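Local coordinates for putative uncharacterized protein (Bacteroides thetaiotaomicron, PDB 2RBK), which probably acts as a magnesium-dependent phosphatase of the haloacid dehalogenase superfamily and binds magnesium and a vanadate ligand in its active site, at residues T12-S15 / R20-S23; S24-L29 / Q57-I62; I224-G229 / K256-I261; V242-D247 / I251-K256. All coordinates share one frame; numbering follows the deposited sequence. Where two conformers were deposited one is given.

Along the chain, interactions 1 and 2 come in series. Interaction 3 follows, and interaction 4 is nested inside the loop that interaction 3 closes. Interaction 3 packs helix 250-258 on a strand of the mixed core sheet, the Rossmann-like core of the haloacid dehalogenase fold; interaction 4 joins that helix to the loop before it, interaction 2 joins helix 23-34 to the turn after helix 54-58, and interaction 1 closes the loop after strand 4-7. Interactions 3 and 4 share Lys-256, with centres about 6 Å apart. Interaction 1 has its centre about 11 Å from those of interactions 2 and 4. Helices 23-34 and 250-258 pack together beside the sheet, where early and late parts of the chain meet.

Interaction 1. Residues T12-S15 / R20-S23; sequences TLVS and RIPS
The flat peptide carbonyl of Arg-20 receives the N-H of Ser-15 from above its plane, with the donor tilted 43° out of it. The bond is nevertheless nearly straight at the hydrogen (171°), and Ser-15 N lies 3.0 Å from Arg-20 O. A second carbonyl, that of Leu-13, meets mainly carbon across the contact: Ile-21 CA points a C-H at Leu-13 O from 3.4 Å, and Pro-22 CD closes to 3.2 Å from the same oxygen. Beside this backbone pairing, Val-14 CG2 rests on Ile-21 CG1 at 3.7 Å. Each of these carbons stands anti to its own carbonyl carbon, a torsion that brings the two branches together at a slant. Polar ends are tied off to other parts of the chain, Ser-15 OG to Asp-247 and the Arg-20 guanidinium to Glu-55. The pairing closes a short excursion after strand 4-7, probably part of the squiggle-and-flap region of haloacid dehalogenases. At the start of the segment, Thr-12 OG1 hydrogen-bonds Asp-8, a magnesium ligand. One conventional bond and a C-H donor thus join the two sides without a regular strand pair, and the bond lies beside an aliphatic contact between two buried residues, Val-14 and Ile-21.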
loop_
_atom_site.group_PDB
_atom_site.type_symbol
_atom_site.label_atom_id
_atom_site.label_comp_id
_atom_site.label_asym_id
_atom_site.label_seq_id
_atom_site.Cartn_x
_atom_site.Cartn_y
_atom_site.Cartn_z
ATOM N N THR A 12 0.873 -9.879 2.080
ATOM C CA THR A 12 2.262 -10.087 1.624
ATOM C C THR A 12 3.165 -10.313 2.835
ATOM O O THR A 12 3.798 -11.379 2.935
ATOM C CB THR A 12 2.679 -8.892 0.749
ATOM O OG1 THR A 12 1.836 -8.843 -0.399
ATOM C CG2 THR A 12 4.153 -9.069 0.300
ATOM N N LEU A 13 3.199 -9.361 3.757
ATOM C CA LEU A 13 3.809 -9.561 5.070
ATOM C C LEU A 13 2.809 -10.079 6.097
ATOM O O LEU A 13 3.143 -10.982 6.828
ATOM C CB LEU A 13 4.431 -8.241 5.605
ATOM C CG LEU A 13 5.631 -7.752 4.805
ATOM C CD1 LEU A 13 6.013 -6.350 5.326
ATOM C CD2 LEU A 13 6.804 -8.691 4.911
ATOM N N VAL A 14 1.630 -9.488 6.163
ATOM C CA VAL A 14 0.601 -9.804 7.166
ATOM C C VAL A 14 -0.509 -10.593 6.522
ATOM O O VAL A 14 -1.132 -10.157 5.558
ATOM C CB VAL A 14 0.057 -8.501 7.802
ATOM C CG1 VAL A 14 -1.059 -8.851 8.846
ATOM C CG2 VAL A 14 1.111 -7.703 8.454
ATOM N N SER A 15 -0.774 -11.790 7.082
ATOM C CA SER A 15 -1.810 -12.655 6.589
ATOM C C SER A 15 -3.200 -12.097 6.809
ATOM O O SER A 15 -3.514 -11.691 7.929
ATOM C CB SER A 15 -1.682 -13.977 7.327
ATOM O OG SER A 15 -2.794 -14.813 7.030
ATOM N N ARG A 20 -1.460 -11.863 11.268
ATOM C CA ARG A 20 -0.133 -11.903 11.763
ATOM C C ARG A 20 0.896 -12.085 10.644
ATOM O O ARG A 20 0.591 -12.618 9.583
ATOM C CB ARG A 20 0.044 -13.041 12.804
ATOM C CG ARG A 20 -1.001 -12.978 13.930
ATOM C CD ARG A 20 -0.803 -11.716 14.757
ATOM N NE ARG A 20 0.557 -11.567 15.342
ATOM C CZ ARG A 20 0.919 -11.973 16.532
ATOM N NH1 ARG A 20 0.064 -12.568 17.370
ATOM N NH2 ARG A 20 2.174 -11.760 16.890
ATOM N N ILE A 21 2.100 -11.716 10.961
ATOM C CA ILE A 21 3.256 -11.958 10.101
ATOM C C ILE A 21 3.775 -13.409 10.330
ATOM O O ILE A 21 4.002 -13.783 11.467
ATOM C CB ILE A 21 4.380 -10.977 10.359
ATOM C CG1 ILE A 21 3.880 -9.529 10.172
ATOM C CG2 ILE A 21 5.579 -11.279 9.481
ATOM C CD1 ILE A 21 4.942 -8.460 10.457
ATOM N N PRO A 22 3.938 -14.204 9.280
ATOM C CA PRO A 22 4.488 -15.560 9.470
ATOM C C PRO A 22 5.850 -15.465 10.167
ATOM O O PRO A 22 6.700 -14.623 9.881
ATOM C CB PRO A 22 4.614 -16.098 8.045
ATOM C CG PRO A 22 3.528 -15.354 7.300
ATOM C CD PRO A 22 3.528 -13.969 7.907
ATOM N N SER A 23 6.085 -16.449 11.011
ATOM C CA SER A 23 7.369 -16.529 11.688
ATOM C C SER A 23 8.530 -16.611 10.727
ATOM O O SER A 23 9.575 -16.012 10.969
ATOM C CB SER A 23 7.308 -17.708 12.647
ATOM O OG SER A 23 7.204 -18.947 12.041
#

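Interaction 2. Residues S24-L29 / Q57-I62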
loop_
_atom_site.group_PDB
_atom_site.type_symbol
_atom_site.label_atom_id
_atom_site.label_comp_id
_atom_site.label_asym_id
_atom_site.label_seq_id
_atom_site.Cartn_x
_atom_site.Cartn_y
_atom_site.Cartn_z
ATOM N N SER A 24 8.370 -17.333 9.639
ATOM C CA SER A 24 9.473 -17.464 8.699
ATOM C C SER A 24 9.754 -16.161 7.944
ATOM O O SER A 24 10.882 -15.978 7.466
ATOM C CB SER A 24 9.294 -18.609 7.735
ATOM O OG SER A 24 8.187 -18.351 6.893
ATOM N N THR A 25 8.779 -15.294 7.858
ATOM C CA THR A 25 8.987 -13.978 7.276
ATOM C C THR A 25 9.884 -13.136 8.157
ATOM O O THR A 25 10.810 -12.467 7.690
ATOM C CB THR A 25 7.651 -13.264 6.965
ATOM O OG1 THR A 25 7.019 -14.077 5.999
ATOM C CG2 THR A 25 7.845 -11.860 6.488
ATOM N N ILE A 26 9.609 -13.138 9.457
ATOM C CA ILE A 26 10.471 -12.392 10.369
ATOM C C ILE A 26 11.895 -12.931 10.300
ATOM O O ILE A 26 12.858 -12.136 10.226
ATOM C CB ILE A 26 9.888 -12.395 11.780
ATOM C CG1 ILE A 26 8.511 -11.749 11.877
ATOM C CG2 ILE A 26 10.897 -11.661 12.693
ATOM C CD1 ILE A 26 7.683 -12.128 13.098
ATOM N N GLU A 27 12.064 -14.243 10.302
ATOM C CA GLU A 27 13.420 -14.838 10.200
ATOM C C GLU A 27 14.091 -14.450 8.894
ATOM O O GLU A 27 15.294 -14.131 8.878
ATOM C CB GLU A 27 13.263 -16.380 10.301
ATOM C CG GLU A 27 12.905 -16.764 11.724
ATOM C CD GLU A 27 12.418 -18.169 11.864
ATOM O OE1 GLU A 27 12.305 -18.934 10.889
ATOM O OE2 GLU A 27 12.132 -18.547 13.014
ATOM N N ALA A 28 13.372 -14.464 7.776
ATOM C CA ALA A 28 13.946 -14.111 6.497
ATOM C C ALA A 28 14.407 -12.667 6.473
ATOM O O ALA A 28 15.473 -12.361 5.931
ATOM C CB ALA A 28 12.910 -14.392 5.382
ATOM N N LEU A 29 13.609 -11.760 7.017
ATOM C CA LEU A 29 13.978 -10.338 7.018
ATOM C C LEU A 29 15.146 -10.113 7.958
ATOM O O LEU A 29 16.020 -9.268 7.654
ATOM C CB LEU A 29 12.755 -9.449 7.258
ATOM C CG LEU A 29 11.979 -9.059 6.026
ATOM C CD1 LEU A 29 11.435 -10.234 5.255
ATOM C CD2 LEU A 29 10.715 -8.258 6.425
ATOM N N GLN A 57 9.207 -3.583 13.287
ATOM C CA GLN A 57 9.610 -2.284 13.773
ATOM C C GLN A 57 10.423 -2.378 15.081
ATOM O O GLN A 57 11.460 -1.721 15.203
ATOM C CB GLN A 57 8.414 -1.366 13.992
ATOM C CG GLN A 57 7.751 -1.032 12.637
ATOM C CD GLN A 57 6.399 -0.386 12.844
ATOM O OE1 GLN A 57 5.683 -0.770 13.732
ATOM N NE2 GLN A 57 6.066 0.515 11.917
ATOM N N ASP A 58 9.964 -3.231 15.978
ATOM C CA ASP A 58 10.682 -3.369 17.265
ATOM C C ASP A 58 12.017 -4.047 17.046
ATOM O O ASP A 58 12.912 -3.900 17.889
ATOM C CB ASP A 58 9.825 -4.175 18.217
ATOM C CG ASP A 58 8.560 -3.496 18.687
ATOM O OD1 ASP A 58 8.397 -2.291 18.463
ATOM O OD2 ASP A 58 7.707 -4.142 19.280
ATOM N N ARG A 59 12.182 -4.802 15.970
ATOM C CA ARG A 59 13.444 -5.444 15.589
ATOM C C ARG A 59 14.304 -4.506 14.758
ATOM O O ARG A 59 15.410 -4.882 14.360
ATOM C CB ARG A 59 13.174 -6.770 14.854
ATOM C CG ARG A 59 12.836 -7.888 15.799
ATOM C CD ARG A 59 12.334 -9.154 15.101
ATOM N NE ARG A 59 12.075 -10.205 16.083
ATOM C CZ ARG A 59 12.954 -11.043 16.553
ATOM N NH1 ARG A 59 14.227 -11.036 16.152
ATOM N NH2 ARG A 59 12.573 -11.923 17.455
ATOM N N ASN A 60 13.839 -3.301 14.454
ATOM C CA ASN A 60 14.605 -2.312 13.707
ATOM C C ASN A 60 15.055 -2.817 12.345
ATOM O O ASN A 60 16.151 -2.564 11.899
ATOM C CB ASN A 60 15.750 -1.776 14.533
ATOM C CG ASN A 60 15.233 -0.890 15.648
ATOM O OD1 ASN A 60 14.647 0.152 15.324
ATOM N ND2 ASN A 60 15.408 -1.377 16.897
ATOM N N LEU A 61 14.137 -3.521 11.667
ATOM C CA LEU A 61 14.429 -4.136 10.369
ATOM C C LEU A 61 13.992 -3.322 9.145
ATOM O O LEU A 61 14.384 -3.680 8.043
ATOM C CB LEU A 61 13.714 -5.513 10.262
ATOM C CG LEU A 61 14.235 -6.522 11.287
ATOM C CD1 LEU A 61 13.400 -7.792 11.214
ATOM C CD2 LEU A 61 15.727 -6.831 11.133
ATOM N N ILE A 62 13.217 -2.264 9.307
ATOM C CA ILE A 62 12.705 -1.485 8.180
ATOM C C ILE A 62 13.542 -0.234 7.997
ATOM O O ILE A 62 13.766 0.510 8.942
ATOM C CB ILE A 62 11.219 -1.155 8.375
ATOM C CG1 ILE A 62 10.368 -2.435 8.405
ATOM C CG2 ILE A 62 10.729 -0.178 7.318
ATOM C CD1 ILE A 62 9.015 -2.243 9.013
#
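Arg-59 reaches across to Ile-26 with the far half of its side chain. CB lies against Leu-61, 3.8 Å from Leu-61 CD1, and the arginine thus begins its course over Leu-61, two residues further on. CG continues outward, and the chain stays extended from there to NE (chi2 170°, chi3 178°). That straight run carries CD to 3.8 Å from Ile-26 CG2. NE follows at 3.9 Å from the same methyl, and the two side chains cross at about a right angle. The methyl meets the guanidinium end obliquely, and NH1 goes on to a salt bridge with Glu-30, one turn further along helix 23-34. Ile-26, Leu-29 and Arg-59 were each modelled in two conformers, so this describes one of the states present.

Deeper in, Leu-61 makes looser contact with the same helix: its CD1 is 4.3 Å from Leu-29 CB, and its CD2 is 4.3 Å from Leu-29 O. Leu-61 is delivered there by the Schellman motif that ends helix 54-58. Asn-60 adopts positive phi (57°), while Asn-60 N bonds Gln-57 O at 3.0 Å, turning the chain back toward helix 23-34. Leu-56 of helix 54-58 touches both leucines and extends the apolar patch.

The contact is thus graded, from leucine on leucine inside to an arginine at the rim whose methylenes serve as hydrocarbon and whose charge is met by Glu-30. Such an amphipathic edge joins helix 23-34 to the turn that follows helix 54-58 while leaving the ionic end at the surface.

Interaction 3. Residues I224-G229 / K256-I261; sequences IGVAMG and KHFGII
Phe-258 and Ile-224 run alongside each other in opposite directions, so the outer end of the ring meets the CG2 methyl of the isoleucine. Ile-224 CG2 is the closest atom, 3.5 Å from Phe-258 CZ; it stands anti to the backbone N (chi1 -59°), which turns this methyl toward the ring. The longer arm helps as well, with Ile-224 CD1 4.1 Å from Phe-258 CE2. Val-226, two residues on and pointing to the same side of the strand, passes the phenylalanine in the same antiparallel sense and places CG2 3.9 Å from Phe-258 CE1. Both methyls approach the ring obliquely. One of its faces is taken by the preceding residue, His-257 CD2 sitting 3.5 Å above the plane and over the centre. Gly-259, at positive phi, then closes the helix in a Schellman motif.

The contact lays the C-terminal end of helix 250-258 on strand 224-227, which runs between strands 206-210 and 241-242 in the core sheet. Met-207 of strand 206-210 touches both Ile-224 and Phe-258, while Tyr-241 of strand 241-242 meets the Phe-258 ring edge-to-face and stacks on His-257. The ring therefore spans three adjacent strands.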
loop_
_atom_site.group_PDB
_atom_site.type_symbol
_atom_site.label_atom_id
_atom_site.label_comp_id
_atom_site.label_asym_id
_atom_site.label_seq_id
_atom_site.Cartn_x
_atom_site.Cartn_y
_atom_site.Cartn_z
ATOM N N ILE A 224 13.005 -7.535 -10.222
ATOM C CA ILE A 224 12.393 -8.832 -9.953
ATOM C C ILE A 224 11.130 -8.563 -9.166
ATOM O O ILE A 224 11.226 -7.979 -8.067
ATOM C CB ILE A 224 13.322 -9.783 -9.235
ATOM C CG1 ILE A 224 14.607 -10.054 -10.041
ATOM C CG2 ILE A 224 12.574 -11.080 -8.893
ATOM C CD1 ILE A 224 15.700 -10.741 -9.263
ATOM N N GLY A 225 9.997 -8.996 -9.661
ATOM C CA GLY A 225 8.720 -8.902 -8.949
ATOM C C GLY A 225 8.240 -10.285 -8.507
ATOM O O GLY A 225 8.255 -11.219 -9.341
ATOM N N VAL A 226 7.871 -10.407 -7.269
ATOM C CA VAL A 226 7.394 -11.631 -6.686
ATOM C C VAL A 226 5.924 -11.487 -6.275
ATOM O O VAL A 226 5.592 -10.626 -5.467
ATOM C CB VAL A 226 8.238 -11.996 -5.426
ATOM C CG1 VAL A 226 7.636 -13.219 -4.738
ATOM C CG2 VAL A 226 9.677 -12.186 -5.810
ATOM N N ALA A 227 5.076 -12.372 -6.805
ATOM C CA ALA A 227 3.656 -12.428 -6.412
ATOM C C ALA A 227 3.432 -13.525 -5.423
ATOM O O ALA A 227 3.958 -14.626 -5.531
ATOM C CB ALA A 227 2.757 -12.696 -7.629
ATOM N N MET A 228 2.603 -13.241 -4.420
ATOM C CA MET A 228 2.212 -14.233 -3.445
ATOM C C MET A 228 1.353 -15.301 -4.095
ATOM O O MET A 228 0.604 -15.060 -5.027
ATOM C CB MET A 228 1.471 -13.554 -2.277
ATOM C CG MET A 228 2.242 -12.481 -1.560
ATOM S SD MET A 228 3.925 -12.937 -1.086
ATOM C CE MET A 228 3.610 -14.071 0.231
ATOM N N GLY A 229 1.398 -16.529 -3.548
ATOM C CA GLY A 229 0.751 -17.659 -4.176
ATOM C C GLY A 229 -0.751 -17.520 -4.325
ATOM O O GLY A 229 -1.337 -18.138 -5.213
ATOM N N LYS A 256 14.911 -17.215 -0.412
ATOM C CA LYS A 256 15.871 -18.322 -0.554
ATOM C C LYS A 256 16.100 -18.654 -2.041
ATOM O O LYS A 256 17.224 -18.888 -2.463
ATOM C CB LYS A 256 15.427 -19.552 0.226
ATOM C CG LYS A 256 15.541 -19.378 1.717
ATOM C CD LYS A 256 14.906 -20.522 2.501
ATOM C CE LYS A 256 15.149 -20.415 4.016
ATOM N NZ LYS A 256 14.647 -21.673 4.753
ATOM N N HIS A 257 15.029 -18.712 -2.810
ATOM C CA HIS A 257 15.137 -19.038 -4.227
ATOM C C HIS A 257 16.079 -18.134 -4.980
ATOM O O HIS A 257 16.838 -18.571 -5.851
ATOM C CB HIS A 257 13.729 -18.970 -4.854
ATOM C CG HIS A 257 13.784 -18.973 -6.362
ATOM N ND1 HIS A 257 14.123 -20.110 -7.078
ATOM C CD2 HIS A 257 13.651 -17.971 -7.256
ATOM C CE1 HIS A 257 14.130 -19.773 -8.386
ATOM N NE2 HIS A 257 13.868 -18.504 -8.493
ATOM N N PHE A 258 16.033 -16.828 -4.665
ATOM C CA PHE A 258 16.890 -15.869 -5.334
ATOM C C PHE A 258 18.282 -15.752 -4.717
ATOM O O PHE A 258 19.148 -15.069 -5.242
ATOM C CB PHE A 258 16.195 -14.502 -5.423
ATOM C CG PHE A 258 15.051 -14.491 -6.382
ATOM C CD1 PHE A 258 13.711 -14.428 -5.943
ATOM C CD2 PHE A 258 15.288 -14.561 -7.732
ATOM C CE1 PHE A 258 12.693 -14.457 -6.861
ATOM C CE2 PHE A 258 14.266 -14.540 -8.639
ATOM C CZ PHE A 258 12.972 -14.504 -8.208
ATOM N N GLY A 259 18.522 -16.377 -3.589
ATOM C CA GLY A 259 19.776 -16.261 -2.887
ATOM C C GLY A 259 19.918 -14.968 -2.114
ATOM O O GLY A 259 21.058 -14.569 -1.769
ATOM N N ILE A 260 18.836 -14.287 -1.856
ATOM C CA ILE A 260 18.856 -13.096 -1.001
ATOM C C ILE A 260 19.371 -13.490 0.378
ATOM O O ILE A 260 20.127 -12.763 1.029
ATOM C CB ILE A 260 17.452 -12.437 -0.917
ATOM C CG1 ILE A 260 16.845 -12.045 -2.277
ATOM C CG2 ILE A 260 17.458 -11.267 0.043
ATOM C CD1 ILE A 260 17.668 -11.056 -3.031
ATOM N N ILE A 261 18.919 -14.669 0.810
ATOM C CA ILE A 261 19.301 -15.318 2.046
ATOM C C ILE A 261 19.561 -16.772 1.725
ATOM O O ILE A 261 19.361 -17.227 0.572
ATOM C CB ILE A 261 18.190 -15.188 3.127
ATOM C CG1 ILE A 261 16.938 -15.902 2.743
ATOM C CG2 ILE A 261 17.864 -13.725 3.439
ATOM C CD1 ILE A 261 15.802 -15.915 3.718
ATOM O OXT ILE A 261 20.058 -17.490 2.655
#

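Interaction 4. Residues V242-D247 / I251-K256; sequences VTAPID and ISKAMK
Thr-243 and Ala-254 form the apolar part of the contact, where the loop after strand 241-242 is drawn against helix 250-258. Thr-243 CB lies 3.9 Å from Ala-254 CB, and the small alanine lets the chains come close, the two CA atoms being 5.8 Å apart. Further out, Ala-244 CB touches the lysine stem, 3.9 Å from Lys-253 CD. The Lys-253 chain is extended beyond CG, which brings CD and NZ alongside the Ala-244 methyl.

Polar contacts are mostly made by way of the turn between the segments. Thr-243 OG1 stands anti to its amide nitrogen (chi1 -163°), which aims it at the start of the helix; there it bonds the carbonyl of Gly-250, while Ala-254 CB remains 3.6 Å from Thr-243 OG1. Lys-253 NZ similarly bonds the carbonyl of Glu-248.

One water bridges the backbones. It donates to Ile-246 O at 2.8 Å and accepts from Ile-251 N at 3.0 Å, so it serves an amide of the first helical turn, where the helix itself offers no acceptor.

The turn linking strand 241-242 to the helix is thus held by side chain-to-backbone bonds, a bridging water and a compact alanine contact. The carbonyls of Glu-248 and Gly-250, just before and at the helix start, receive an ammonium group and a hydroxyl, and the water makes good a gap that direct backbone pairing leaves.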
loop_
_atom_site.group_PDB
_atom_site.type_symbol
_atom_site.label_atom_id
_atom_site.label_comp_id
_atom_site.label_asym_id
_atom_site.label_seq_id
_atom_site.Cartn_x
_atom_site.Cartn_y
_atom_site.Cartn_z
ATOM N N VAL A 242 6.239 -16.454 -9.008
ATOM C CA VAL A 242 5.103 -16.651 -8.094
ATOM C C VAL A 242 5.580 -17.565 -6.983
ATOM O O VAL A 242 5.985 -18.718 -7.250
ATOM C CB VAL A 242 3.887 -17.221 -8.822
ATOM C CG1 VAL A 242 2.737 -17.434 -7.842
ATOM C CG2 VAL A 242 3.457 -16.358 -9.995
ATOM N N THR A 243 5.568 -17.070 -5.746
ATOM C CA THR A 243 5.943 -17.877 -4.622
ATOM C C THR A 243 4.768 -18.633 -4.021
ATOM O O THR A 243 3.649 -18.554 -4.545
ATOM C CB THR A 243 6.718 -16.971 -3.622
ATOM O OG1 THR A 243 7.419 -17.821 -2.720
ATOM C CG2 THR A 243 5.850 -15.953 -2.904
ATOM N N ALA A 244 5.028 -19.346 -2.926
ATOM C CA ALA A 244 3.998 -20.056 -2.213
ATOM C C ALA A 244 3.005 -19.071 -1.599
ATOM O O ALA A 244 3.302 -17.862 -1.454
ATOM C CB ALA A 244 4.633 -20.893 -1.126
ATOM N N PRO A 245 1.857 -19.552 -1.150
ATOM C CA PRO A 245 0.982 -18.726 -0.340
ATOM C C PRO A 245 1.657 -18.139 0.879
ATOM O O PRO A 245 2.607 -18.726 1.428
ATOM C CB PRO A 245 -0.178 -19.682 0.062
ATOM C CG PRO A 245 -0.175 -20.682 -1.085
ATOM C CD PRO A 245 1.286 -20.894 -1.403
ATOM N N ILE A 246 1.122 -17.012 1.347
ATOM C CA ILE A 246 1.735 -16.307 2.471
ATOM C C ILE A 246 1.936 -17.208 3.665
ATOM O O ILE A 246 2.989 -17.186 4.305
ATOM C CB ILE A 246 0.906 -15.045 2.821
ATOM C CG1 ILE A 246 1.619 -14.275 3.943
ATOM C CG2 ILE A 246 -0.543 -15.308 3.151
ATOM C CD1 ILE A 246 1.073 -12.924 4.184
ATOM N N ASP A 247 0.955 -18.038 4.031
ATOM C CA ASP A 247 1.021 -18.884 5.235
ATOM C C ASP A 247 1.666 -20.232 4.956
ATOM O O ASP A 247 1.619 -21.124 5.815
ATOM C CB ASP A 247 -0.366 -18.947 5.917
ATOM C CG ASP A 247 -0.629 -17.674 6.708
ATOM O OD1 ASP A 247 0.260 -17.077 7.362
ATOM O OD2 ASP A 247 -1.798 -17.247 6.768
ATOM N N ILE A 251 7.191 -15.732 1.552
ATOM C CA ILE A 251 8.287 -14.738 1.483
ATOM C C ILE A 251 9.632 -15.397 1.633
ATOM O O ILE A 251 10.565 -15.165 0.859
ATOM C CB ILE A 251 8.055 -13.607 2.529
ATOM C CG1 ILE A 251 6.820 -12.784 2.234
ATOM C CG2 ILE A 251 9.314 -12.768 2.634
ATOM C CD1 ILE A 251 6.864 -12.028 0.946
ATOM N N SER A 252 9.777 -16.234 2.688
ATOM C CA SER A 252 11.053 -16.886 2.941
ATOM C C SER A 252 11.491 -17.744 1.758
ATOM O O SER A 252 12.647 -17.714 1.318
ATOM C CB SER A 252 10.938 -17.713 4.224
ATOM O OG SER A 252 12.121 -18.468 4.426
ATOM N N LYS A 253 10.551 -18.513 1.203
ATOM C CA LYS A 253 10.866 -19.360 0.059
ATOM C C LYS A 253 11.343 -18.543 -1.115
ATOM O O LYS A 253 12.304 -18.957 -1.818
ATOM C CB LYS A 253 9.661 -20.214 -0.338
ATOM C CG LYS A 253 9.408 -21.361 0.625
ATOM C CD LYS A 253 8.049 -21.985 0.305
ATOM C CE LYS A 253 7.791 -23.260 1.128
ATOM N NZ LYS A 253 6.382 -23.702 0.946
ATOM N N ALA A 254 10.711 -17.413 -1.388
ATOM C CA ALA A 254 11.148 -16.582 -2.506
ATOM C C ALA A 254 12.561 -16.040 -2.284
ATOM O O ALA A 254 13.394 -16.023 -3.183
ATOM C CB ALA A 254 10.159 -15.462 -2.762
ATOM N N MET A 255 12.776 -15.533 -1.066
ATOM C CA MET A 255 14.104 -14.974 -0.741
ATOM C C MET A 255 15.203 -16.010 -0.869
ATOM O O MET A 255 16.311 -15.723 -1.342
ATOM C CB MET A 255 14.036 -14.256 0.582
ATOM C CG MET A 255 13.145 -13.025 0.521
ATOM S SD MET A 255 12.806 -12.244 2.113
ATOM C CE MET A 255 14.448 -11.741 2.612
ATOM N N LYS A 256 14.911 -17.215 -0.412
ATOM C CA LYS A 256 15.871 -18.322 -0.554
ATOM C C LYS A 256 16.100 -18.654 -2.041
ATOM O O LYS A 256 17.224 -18.888 -2.463
ATOM C CB LYS A 256 15.427 -19.552 0.226
ATOM C CG LYS A 256 15.541 -19.378 1.717
ATOM C CD LYS A 256 14.906 -20.522 2.501
ATOM C CE LYS A 256 15.149 -20.415 4.016
ATOM N NZ LYS A 256 14.647 -21.673 4.753
HETATM O O HOH W 1 5.135 -15.569 3.686
#